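Local coordinates for rieske iron-sulfur protein soxF (Sulfolobus acidocaldarius, PDB 1JM1) that carries a Rieske-type [2Fe-2S] cluster and probably passes electrons along the archaeal respiratory chain as part of a quinol oxidase, at residues D92-V95 / Q100-A103; D121-C124 / S129-A132; G66-P71 / T167-F172; G136-S141 / P145-I150. All blocks are in the same frame, centred on the assembly; numbering follows the deposited sequence. Where two conformers were deposited one is given.

Interaction 1. Residues D92-V95 / Q100-A103; sequences DVCV and QLPA. With FES (Fe2/s2 (inorganic) cluster), chain C.
D92 reaches over to Q100 and L101 with its carboxylate. From D92 CB the side chain continues with CG anti to the backbone N (chi1 -167°), which carries the acid group to the other segment. D92 CG sits 3.4 Å from O of L101. Beyond it the carboxylate splits its contacts. D92 OD1 comes to 2.6 Å from O of L101 and to 3.4 Å from CB of the same leucine. D92 OD2 accepts a hydrogen bond from NE2 of Q100, 3.0 Å long. The donor arrives on the anti side of D92 OD2, 20° out of the carboxylate plane, while OD2 lies in the amide plane of Q100. The carboxylate and amide planes are turned 69° apart. Segments 92-95 and 100-103 are the two ends of the first cluster-binding loop of the Rieske fold, with C94 as its first ligand. A single bridge of V93 with Q100 closes that loop, and N of L101 donates a backbone bond of 2.9 Å to O of D92. Q100 NE2 also bonds to O of S194. An alanine in place of D92 would probably leave Q100 NE2 with S194 O but without its carboxylate mate, and the amide less firmly fixed. C94 SG binds FE1 of the cluster at 2.3 Å. L101 CD2 packs against C94 CB at 3.8 Å.

Interaction 2. Residues D121-C124 / S129-A132; sequences DLHC and SIYA. With MG (magnesium ion), chain B; FES (Fe2/s2 (inorganic) cluster), chain C.
I130 lies over the ring of H123, its partner in a non-hydrogen-bonded pair of the antiparallel hairpin 121-123/130-132. I130 has the most surface buried here, with L122 and Y131 next. CG1 of I130 makes a CH-pi contact with one face of the H123 ring, 4.0 Å from the ring centroid and offset toward its rim. I130 CD1 continues to 3.6 Å from ND1 of H123. The other branch, I130 CG2, touches CB of D121 at 3.8 Å. I130 CG1 is anti to its carbonyl carbon (chi1 -55°), which gives one branch to the histidine and the other to the aspartate. H123 ND1 is also hydrogen-bonded to O of E110.

L122 and Y131 form the hydrogen-bonded pair, with two backbone bonds between them. On their face of the sheet, CD1 of Y131 comes to 3.6 Å from O of L122. The Y131 hydroxyl bonds to N of V95.

The two strands frame the second cluster-binding loop of the Rieske fold, with C124 as its first cluster ligand. C124 SG binds FE1 at 2.3 Å, and S129 OG lies 3.1 Å from cluster S1. At the far end D121 OD2 binds magnesium at 2.1 Å. Five waters complete its coordination, and water 1 donates to D121 OD1 at 2.6 Å. The backbone bond from C124 N to S129 O therefore ties a cluster ligand to the residue that leads into strand 130-132, and the metal-bound D121 carboxylate is held through both its oxygens.

Interaction 3. Residues G66-P71 / T167-F172; sequences GKYAGP and TNAPYF
Y68 touches N168, A169 and P170, and its ring carries the whole contact from segment 66-71. The apolar contacts come first. The far end of the ring meets P170, with Y68 CZ 3.3 Å from CD of P170. The two side chains come from opposite directions, and P170 CD lies obliquely to the ring. One step back along the ring, Y68 CE1 packs against CB of A169 at 3.8 Å. Y68 CG is anti to its carbonyl carbon (chi1 -58°), a turn that sends the ring across to 167-172.

The hydroxyl oxygen makes separate van der Waals contacts with carbon. Y68 OH lies 3.2 Å from CD of P170 and 3.6 Å from CG of P170.

No hydrogen bond joins the segments; N168 O rests against Y68 CD1 at 3.5 Å. Within 167-172, T167 OG1 donates to O of A169 at 2.9 Å, from above the carbonyl plane. This bond is local to 167-169, the backbone that Y68 packs on. A serine in place of Y68 would probably open a gap beside A169 and P170, since no other side chain of 66-71 reaches them.

N168 is held from outside, with OD1 accepting from N of I150 and ND2 bonded to OD1 of N62. The contact lies away from the cluster. It joins the loop between strands 59-61 and 77-79 to the chain leaving strand 161-167.

Interaction 4. Residues G136-S141 / P145-I150; sequences GGVVVS and PRPLPI
The segments run roughly antiparallel, their touching parts 152° apart, and G137 and V138 lie nearest L148 and P147. One direct backbone bond joins them: N of L148 donates to O of G137 at 2.9 Å. Beside it a water bridges the two segments, donating to O of G136 at 2.9 Å and to O of L148 at 2.8 Å.

Among the side chains, the P147 ring has the most surface buried. P147 CB lies 3.5 Å from O of G137, and P147 CG lies 4.1 Å from CG1 of V138. The V138 and P147 side chains cross obliquely. CG2 of V139 is anti to its carbonyl carbon and reaches O of R146 at 3.3 Å. I150 turns its end back to the first segment, with I150 CD1 at 3.6 Å from O of G136.

G136 and G137 both have positive phi. A CB on G137 would point at the other segment and clash with O of L148, and at these backbone angles it would also jam against the preceding carbonyl O. The close approach thus depends on a bare backbone there. The R146 guanidinium is bonded outside the two segments, NH1 to O of P170 and OH of Y64. Strand 138-141 is at the edge of the sheet beside 130-132, and the proline-rich chain 145-150 runs on toward strand 151-155.

Polar needs are met unevenly. The water serves two carbonyls and G137 O takes the L148 N-H, but the buried O of R146 has no partner in the model and meets a V139 methyl carbon instead.

Overall arrangement
Interactions 1, 2 and 4 follow one another along the chain, all within the Rieske domain. Interaction 3 joins segments on either side of them in sequence. Interactions 1 and 2 have centres about 9 Å apart and bring the two cluster-binding loops together, where Y131 bonds to V95 and L101 packs on C124. Interaction 4 lies about 8 Å from interaction 2, centre to centre, and shares its sheet through neighbouring strands 130-132 and 138-141. The centre of interaction 3 is about 20 Å from that of interaction 2. Bonds from N168 to I150 and from P170 to R146 link it to interaction 4. F172 packs on V93, C94 and V95, so interaction 3 also meets the first cluster loop.

Interaction 1. Residues D92-V95 / Q100-A103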
loop_
_atom_site.group_PDB
_atom_site.type_symbol
_atom_site.label_atom_id
_atom_site.label_comp_id
_atom_site.label_asym_id
_atom_site.label_seq_id
_atom_site.Cartn_x
_atom_site.Cartn_y
_atom_site.Cartn_z
ATOM N N ASP A 92 -1.713 0.020 5.096
ATOM C CA ASP A 92 -2.566 1.078 5.612
ATOM C C ASP A 92 -2.296 1.391 7.076
ATOM O O ASP A 92 -3.132 2.075 7.686
ATOM C CB ASP A 92 -4.027 0.745 5.389
ATOM C CG ASP A 92 -4.964 1.886 5.600
ATOM O OD1 ASP A 92 -4.565 3.030 5.162
ATOM O OD2 ASP A 92 -6.084 1.714 6.113
ATOM N N VAL A 93 -1.186 0.942 7.635
ATOM C CA VAL A 93 -0.822 1.185 9.041
ATOM C C VAL A 93 0.410 2.074 9.079
ATOM O O VAL A 93 1.489 1.715 8.567
ATOM C CB VAL A 93 -0.641 -0.116 9.809
ATOM C CG1 VAL A 93 -0.282 0.216 11.284
ATOM C CG2 VAL A 93 -1.856 -1.025 9.740
ATOM N N CYS A 94 0.267 3.259 9.692
ATOM C CA CYS A 94 1.372 4.163 9.851
ATOM C C CYS A 94 2.498 3.549 10.650
ATOM O O CYS A 94 2.273 2.909 11.683
ATOM C CB CYS A 94 0.836 5.415 10.589
ATOM S SG CYS A 94 2.045 6.755 10.677
ATOM N N VAL A 95 3.734 3.739 10.168
ATOM C CA VAL A 95 4.921 3.160 10.818
ATOM C C VAL A 95 5.521 4.096 11.867
ATOM O O VAL A 95 6.566 3.778 12.440
ATOM C CB VAL A 95 5.942 2.651 9.814
ATOM C CG1 VAL A 95 5.385 1.415 9.078
ATOM C CG2 VAL A 95 6.387 3.682 8.808
ATOM N N GLN A 100 -4.193 3.981 11.701
ATOM C CA GLN A 100 -4.641 3.565 10.384
ATOM C C GLN A 100 -4.741 4.785 9.496
ATOM O O GLN A 100 -5.288 5.822 9.877
ATOM C CB GLN A 100 -5.967 2.810 10.503
ATOM C CG GLN A 100 -6.387 2.192 9.211
ATOM C CD GLN A 100 -7.476 1.165 9.331
ATOM O OE1 GLN A 100 -8.040 0.927 10.403
ATOM N NE2 GLN A 100 -7.767 0.484 8.242
ATOM N N LEU A 101 -4.218 4.689 8.286
ATOM C CA LEU A 101 -4.070 5.846 7.418
ATOM C C LEU A 101 -5.333 6.068 6.594
ATOM O O LEU A 101 -5.838 5.137 5.939
ATOM C CB LEU A 101 -2.867 5.641 6.492
ATOM C CG LEU A 101 -1.529 5.622 7.208
ATOM C CD1 LEU A 101 -0.445 5.035 6.300
ATOM C CD2 LEU A 101 -1.104 6.993 7.712
ATOM N N PRO A 102 -5.833 7.300 6.554
ATOM C CA PRO A 102 -7.103 7.585 5.837
ATOM C C PRO A 102 -6.887 7.828 4.348
ATOM O O PRO A 102 -7.123 8.910 3.812
ATOM C CB PRO A 102 -7.648 8.841 6.571
ATOM C CG PRO A 102 -6.381 9.561 6.980
ATOM C CD PRO A 102 -5.389 8.457 7.367
ATOM N N ALA A 103 -6.427 6.769 3.661
ATOM C CA ALA A 103 -6.172 6.862 2.242
ATOM C C ALA A 103 -7.431 7.084 1.423
ATOM O O ALA A 103 -7.348 7.498 0.276
ATOM C CB ALA A 103 -5.466 5.598 1.759
HETATM FE FE1 FES C . 0.887 8.269 12.049
HETATM FE FE2 FES C . 2.027 9.125 14.365
HETATM S S1 FES C . 2.078 10.172 12.365
HETATM S S2 FES C . 0.750 7.285 14.082
#

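Interaction 2. Residues D121-C124 / S129-A132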
loop_
_atom_site.group_PDB
_atom_site.type_symbol
_atom_site.label_atom_id
_atom_site.label_comp_id
_atom_site.label_asym_id
_atom_site.label_seq_id
_atom_site.Cartn_x
_atom_site.Cartn_y
_atom_site.Cartn_z
ATOM N N ASP A 121 0.454 12.082 -1.867
ATOM C CA ASP A 121 1.012 12.158 -0.539
ATOM C C ASP A 121 -0.003 11.758 0.499
ATOM O O ASP A 121 -1.137 12.298 0.527
ATOM C CB ASP A 121 1.522 13.587 -0.253
ATOM C CG ASP A 121 2.727 13.964 -1.072
ATOM O OD1 ASP A 121 3.629 13.104 -1.243
ATOM O OD2 ASP A 121 2.776 15.103 -1.527
ATOM N N LEU A 122 0.311 10.796 1.339
ATOM C CA LEU A 122 -0.598 10.246 2.326
ATOM C C LEU A 122 -0.210 10.774 3.723
ATOM O O LEU A 122 0.904 10.474 4.211
ATOM C CB LEU A 122 -0.567 8.741 2.272
ATOM C CG LEU A 122 -1.485 7.992 3.232
ATOM C CD1 LEU A 122 -2.941 8.477 3.164
ATOM C CD2 LEU A 122 -1.413 6.487 2.927
ATOM N N HIS A 123 -1.079 11.579 4.314
ATOM C CA HIS A 123 -0.819 12.332 5.537
ATOM C C HIS A 123 -1.599 11.703 6.704
ATOM O O HIS A 123 -2.845 11.643 6.669
ATOM C CB HIS A 123 -1.234 13.796 5.255
ATOM C CG HIS A 123 -1.057 14.761 6.362
ATOM N ND1 HIS A 123 -0.916 16.106 6.049
ATOM C CD2 HIS A 123 -1.013 14.680 7.705
ATOM C CE1 HIS A 123 -0.821 16.740 7.197
ATOM N NE2 HIS A 123 -0.872 15.940 8.255
ATOM N N CYS A 124 -0.880 11.271 7.719
ATOM C CA CYS A 124 -1.465 10.619 8.876
ATOM C C CYS A 124 -2.036 11.645 9.830
ATOM O O CYS A 124 -1.359 12.616 10.209
ATOM C CB CYS A 124 -0.375 9.828 9.624
ATOM S SG CYS A 124 -1.112 8.892 11.024
ATOM N N SER A 129 2.775 12.497 9.969
ATOM C CA SER A 129 3.658 11.855 9.006
ATOM C C SER A 129 3.062 11.931 7.622
ATOM O O SER A 129 1.871 11.685 7.438
ATOM C CB SER A 129 3.920 10.398 9.378
ATOM O OG SER A 129 4.583 10.286 10.588
ATOM N N ILE A 130 3.903 12.258 6.634
ATOM C CA ILE A 130 3.484 12.302 5.231
ATOM C C ILE A 130 4.379 11.370 4.436
ATOM O O ILE A 130 5.598 11.541 4.427
ATOM C CB ILE A 130 3.480 13.712 4.643
ATOM C CG1 ILE A 130 2.603 14.669 5.513
ATOM C CG2 ILE A 130 3.009 13.689 3.200
ATOM C CD1 ILE A 130 2.553 16.101 4.998
ATOM N N TYR A 131 3.744 10.441 3.743
ATOM C CA TYR A 131 4.413 9.448 2.890
ATOM C C TYR A 131 4.187 9.789 1.439
ATOM O O TYR A 131 3.050 9.957 0.995
ATOM C CB TYR A 131 3.859 8.076 3.182
ATOM C CG TYR A 131 3.954 7.635 4.635
ATOM C CD1 TYR A 131 2.835 7.698 5.470
ATOM C CD2 TYR A 131 5.149 7.173 5.158
ATOM C CE1 TYR A 131 2.943 7.293 6.785
ATOM C CE2 TYR A 131 5.242 6.722 6.466
ATOM C CZ TYR A 131 4.123 6.783 7.271
ATOM O OH TYR A 131 4.231 6.292 8.551
ATOM N N ALA A 132 5.289 9.890 0.666
ATOM C CA ALA A 132 5.228 10.236 -0.739
ATOM C C ALA A 132 5.104 8.946 -1.533
ATOM O O ALA A 132 6.096 8.268 -1.832
ATOM C CB ALA A 132 6.457 11.026 -1.118
HETATM MG MG MG B . 4.441 16.033 -2.469
HETATM FE FE1 FES C . 0.887 8.269 12.049
HETATM FE FE2 FES C . 2.027 9.125 14.365
HETATM S S1 FES C . 2.078 10.172 12.365
HETATM S S2 FES C . 0.750 7.285 14.082
HETATM O O HOH W 1 5.660 14.605 -1.897
HETATM O O HOH W 2 4.992 17.204 -0.755
HETATM O O HOH W 3 6.057 16.986 -3.361
HETATM O O HOH W 4 4.193 14.986 -4.280
HETATM O O HOH W 5 3.210 17.504 -3.078
#

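Interaction 3. Residues G66-P71 / T167-F172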
loop_
_atom_site.group_PDB
_atom_site.type_symbol
_atom_site.label_atom_id
_atom_site.label_comp_id
_atom_site.label_asym_id
_atom_site.label_seq_id
_atom_site.Cartn_x
_atom_site.Cartn_y
_atom_site.Cartn_z
ATOM N N GLY A 66 18.309 -3.543 0.133
ATOM C CA GLY A 66 19.451 -3.867 0.948
ATOM C C GLY A 66 19.242 -3.784 2.441
ATOM O O GLY A 66 20.151 -4.043 3.217
ATOM N N LYS A 67 18.013 -3.437 2.913
ATOM C CA LYS A 67 17.754 -3.354 4.336
ATOM C C LYS A 67 17.319 -4.660 4.942
ATOM O O LYS A 67 17.322 -4.812 6.172
ATOM C CB LYS A 67 16.729 -2.261 4.635
ATOM C CG LYS A 67 17.186 -0.849 4.188
ATOM C CD LYS A 67 18.430 -0.373 4.960
ATOM C CE LYS A 67 18.329 1.158 5.088
ATOM N N TYR A 68 16.872 -5.603 4.112
ATOM C CA TYR A 68 16.413 -6.903 4.524
ATOM C C TYR A 68 17.057 -7.955 3.626
ATOM O O TYR A 68 17.561 -7.631 2.548
ATOM C CB TYR A 68 14.862 -7.033 4.421
ATOM C CG TYR A 68 14.214 -5.942 5.298
ATOM C CD1 TYR A 68 13.600 -4.855 4.728
ATOM C CD2 TYR A 68 14.306 -5.994 6.652
ATOM C CE1 TYR A 68 13.048 -3.838 5.504
ATOM C CE2 TYR A 68 13.807 -4.987 7.459
ATOM C CZ TYR A 68 13.194 -3.906 6.877
ATOM O OH TYR A 68 12.692 -2.872 7.610
ATOM N N ALA A 69 17.034 -9.217 4.017
ATOM C CA ALA A 69 17.655 -10.233 3.145
ATOM C C ALA A 69 17.032 -10.286 1.775
ATOM O O ALA A 69 15.826 -10.008 1.525
ATOM C CB ALA A 69 17.458 -11.622 3.787
ATOM N N GLY A 70 17.811 -10.710 0.806
ATOM C CA GLY A 70 17.180 -10.969 -0.536
ATOM C C GLY A 70 16.390 -12.239 -0.376
ATOM O O GLY A 70 16.604 -12.965 0.618
ATOM N N PRO A 71 15.417 -12.531 -1.249
ATOM C CA PRO A 71 15.143 -11.733 -2.442
ATOM C C PRO A 71 14.332 -10.508 -2.189
ATOM O O PRO A 71 14.431 -9.569 -3.021
ATOM C CB PRO A 71 14.363 -12.754 -3.370
ATOM C CG PRO A 71 13.924 -13.779 -2.439
ATOM C CD PRO A 71 14.752 -13.824 -1.194
ATOM N N THR A 167 5.846 -8.143 0.663
ATOM C CA THR A 167 6.033 -6.755 1.057
ATOM C C THR A 167 7.506 -6.441 1.003
ATOM O O THR A 167 8.342 -7.343 1.075
ATOM C CB THR A 167 5.454 -6.413 2.445
ATOM O OG1 THR A 167 6.224 -7.046 3.467
ATOM C CG2 THR A 167 4.004 -6.852 2.569
ATOM N N ASN A 168 7.845 -5.158 0.912
ATOM C CA ASN A 168 9.243 -4.757 0.903
ATOM C C ASN A 168 9.812 -4.549 2.290
ATOM O O ASN A 168 11.028 -4.354 2.438
ATOM C CB ASN A 168 9.496 -3.513 0.059
ATOM C CG ASN A 168 8.851 -2.251 0.612
ATOM O OD1 ASN A 168 7.984 -2.337 1.509
ATOM N ND2 ASN A 168 9.222 -1.107 0.072
ATOM N N ALA A 169 8.978 -4.606 3.342
ATOM C CA ALA A 169 9.372 -4.261 4.702
ATOM C C ALA A 169 8.369 -4.803 5.648
ATOM O O ALA A 169 7.177 -5.030 5.284
ATOM C CB ALA A 169 9.438 -2.747 4.822
ATOM N N PRO A 170 8.727 -4.959 6.916
ATOM C CA PRO A 170 7.735 -5.270 7.965
ATOM C C PRO A 170 6.789 -4.102 8.169
ATOM O O PRO A 170 7.168 -2.922 8.090
ATOM C CB PRO A 170 8.614 -5.452 9.224
ATOM C CG PRO A 170 9.840 -4.603 8.939
ATOM C CD PRO A 170 10.088 -4.788 7.473
ATOM N N TYR A 171 5.558 -4.439 8.499
ATOM C CA TYR A 171 4.570 -3.464 8.954
ATOM C C TYR A 171 4.955 -2.945 10.344
ATOM O O TYR A 171 5.895 -3.444 10.996
ATOM C CB TYR A 171 3.200 -4.136 9.005
ATOM C CG TYR A 171 2.670 -4.664 7.694
ATOM C CD1 TYR A 171 1.760 -5.707 7.699
ATOM C CD2 TYR A 171 3.023 -4.145 6.458
ATOM C CE1 TYR A 171 1.231 -6.207 6.541
ATOM C CE2 TYR A 171 2.486 -4.654 5.277
ATOM C CZ TYR A 171 1.592 -5.685 5.315
ATOM O OH TYR A 171 1.095 -6.152 4.131
ATOM N N PHE A 172 4.235 -1.935 10.797
ATOM C CA PHE A 172 4.394 -1.404 12.138
ATOM C C PHE A 172 4.434 -2.509 13.169
ATOM O O PHE A 172 3.597 -3.402 13.191
ATOM C CB PHE A 172 3.199 -0.472 12.404
ATOM C CG PHE A 172 3.189 0.088 13.819
ATOM C CD1 PHE A 172 4.122 1.034 14.223
ATOM C CD2 PHE A 172 2.228 -0.358 14.726
ATOM C CE1 PHE A 172 4.118 1.541 15.522
ATOM C CE2 PHE A 172 2.207 0.174 16.041
ATOM C CZ PHE A 172 3.149 1.079 16.392
#

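Interaction 4. Residues G136-S141 / P145-I150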
loop_
_atom_site.group_PDB
_atom_site.type_symbol
_atom_site.label_atom_id
_atom_site.label_comp_id
_atom_site.label_asym_id
_atom_site.label_seq_id
_atom_site.Cartn_x
_atom_site.Cartn_y
_atom_site.Cartn_z
ATOM N N GLY A 136 7.886 5.949 -3.550
ATOM C CA GLY A 136 8.146 4.712 -2.855
ATOM C C GLY A 136 7.758 4.690 -1.411
ATOM O O GLY A 136 8.158 3.801 -0.671
ATOM N N GLY A 137 6.917 5.657 -0.976
ATOM C CA GLY A 137 6.443 5.710 0.400
ATOM C C GLY A 137 7.354 6.403 1.373
ATOM O O GLY A 137 7.130 6.342 2.566
ATOM N N VAL A 138 8.417 7.071 0.862
ATOM C CA VAL A 138 9.372 7.747 1.732
ATOM C C VAL A 138 8.677 8.878 2.502
ATOM O O VAL A 138 7.707 9.470 2.070
ATOM C CB VAL A 138 10.575 8.245 0.946
ATOM C CG1 VAL A 138 11.343 7.089 0.322
ATOM C CG2 VAL A 138 10.222 9.260 -0.088
ATOM N N VAL A 139 9.254 9.148 3.678
ATOM C CA VAL A 139 8.693 10.168 4.574
ATOM C C VAL A 139 9.172 11.534 4.150
ATOM O O VAL A 139 10.401 11.768 4.098
ATOM C CB VAL A 139 9.087 9.852 6.041
ATOM C CG1 VAL A 139 8.505 10.950 6.971
ATOM C CG2 VAL A 139 8.614 8.465 6.417
ATOM N N VAL A 140 8.272 12.453 3.879
ATOM C CA VAL A 140 8.578 13.819 3.481
ATOM C C VAL A 140 8.211 14.827 4.543
ATOM O O VAL A 140 8.542 16.005 4.376
ATOM C CB VAL A 140 8.003 14.152 2.094
ATOM C CG1 VAL A 140 8.679 13.303 0.979
ATOM C CG2 VAL A 140 6.505 13.993 2.021
ATOM N N SER A 141 7.526 14.450 5.592
ATOM C CA SER A 141 7.223 15.329 6.717
ATOM C C SER A 141 6.837 14.482 7.879
ATOM O O SER A 141 6.370 13.360 7.721
ATOM C CB SER A 141 6.013 16.252 6.316
ATOM O OG SER A 141 5.875 17.291 7.287
ATOM N N PRO A 145 9.666 7.091 11.136
ATOM C CA PRO A 145 11.121 6.896 11.017
ATOM C C PRO A 145 11.564 6.116 9.812
ATOM O O PRO A 145 12.779 5.932 9.635
ATOM C CB PRO A 145 11.439 6.124 12.326
ATOM C CG PRO A 145 10.215 5.267 12.502
ATOM C CD PRO A 145 9.083 6.196 12.166
ATOM N N ARG A 146 10.655 5.660 8.970
ATOM C CA ARG A 146 10.984 4.836 7.824
ATOM C C ARG A 146 9.820 4.893 6.850
ATOM O O ARG A 146 8.708 5.303 7.221
ATOM C CB ARG A 146 11.274 3.407 8.249
ATOM C CG ARG A 146 10.097 2.696 8.910
ATOM C CD ARG A 146 10.529 1.383 9.491
ATOM N NE ARG A 146 9.445 0.595 10.125
ATOM C CZ ARG A 146 8.765 -0.347 9.558
ATOM N NH1 ARG A 146 8.888 -0.648 8.284
ATOM N NH2 ARG A 146 7.873 -1.033 10.300
ATOM N N PRO A 147 10.042 4.475 5.609
ATOM C CA PRO A 147 8.992 4.573 4.576
ATOM C C PRO A 147 7.807 3.652 4.858
ATOM O O PRO A 147 7.903 2.579 5.474
ATOM C CB PRO A 147 9.709 4.169 3.294
ATOM C CG PRO A 147 11.159 4.496 3.553
ATOM C CD PRO A 147 11.344 4.099 5.001
ATOM N N LEU A 148 6.662 4.029 4.296
ATOM C CA LEU A 148 5.477 3.200 4.355
ATOM C C LEU A 148 5.696 1.907 3.572
ATOM O O LEU A 148 6.056 1.977 2.392
ATOM C CB LEU A 148 4.279 3.961 3.780
ATOM C CG LEU A 148 2.932 3.264 3.946
ATOM C CD1 LEU A 148 2.549 3.162 5.418
ATOM C CD2 LEU A 148 1.859 4.061 3.197
ATOM N N PRO A 149 5.489 0.727 4.170
ATOM C CA PRO A 149 5.715 -0.497 3.406
ATOM C C PRO A 149 4.833 -0.612 2.173
ATOM O O PRO A 149 3.644 -0.254 2.183
ATOM C CB PRO A 149 5.432 -1.599 4.434
ATOM C CG PRO A 149 5.809 -0.945 5.743
ATOM C CD PRO A 149 5.288 0.486 5.592
ATOM N N ILE A 150 5.440 -1.147 1.127
ATOM C CA ILE A 150 4.812 -1.471 -0.141
ATOM C C ILE A 150 4.419 -2.942 -0.149
ATOM O O ILE A 150 5.194 -3.805 0.256
ATOM C CB ILE A 150 5.757 -1.151 -1.330
ATOM C CG1 ILE A 150 6.013 0.347 -1.375
ATOM C CG2 ILE A 150 5.216 -1.680 -2.644
ATOM C CD1 ILE A 150 7.162 0.748 -2.310
HETATM O O HOH W 6 8.408 1.515 1.026
#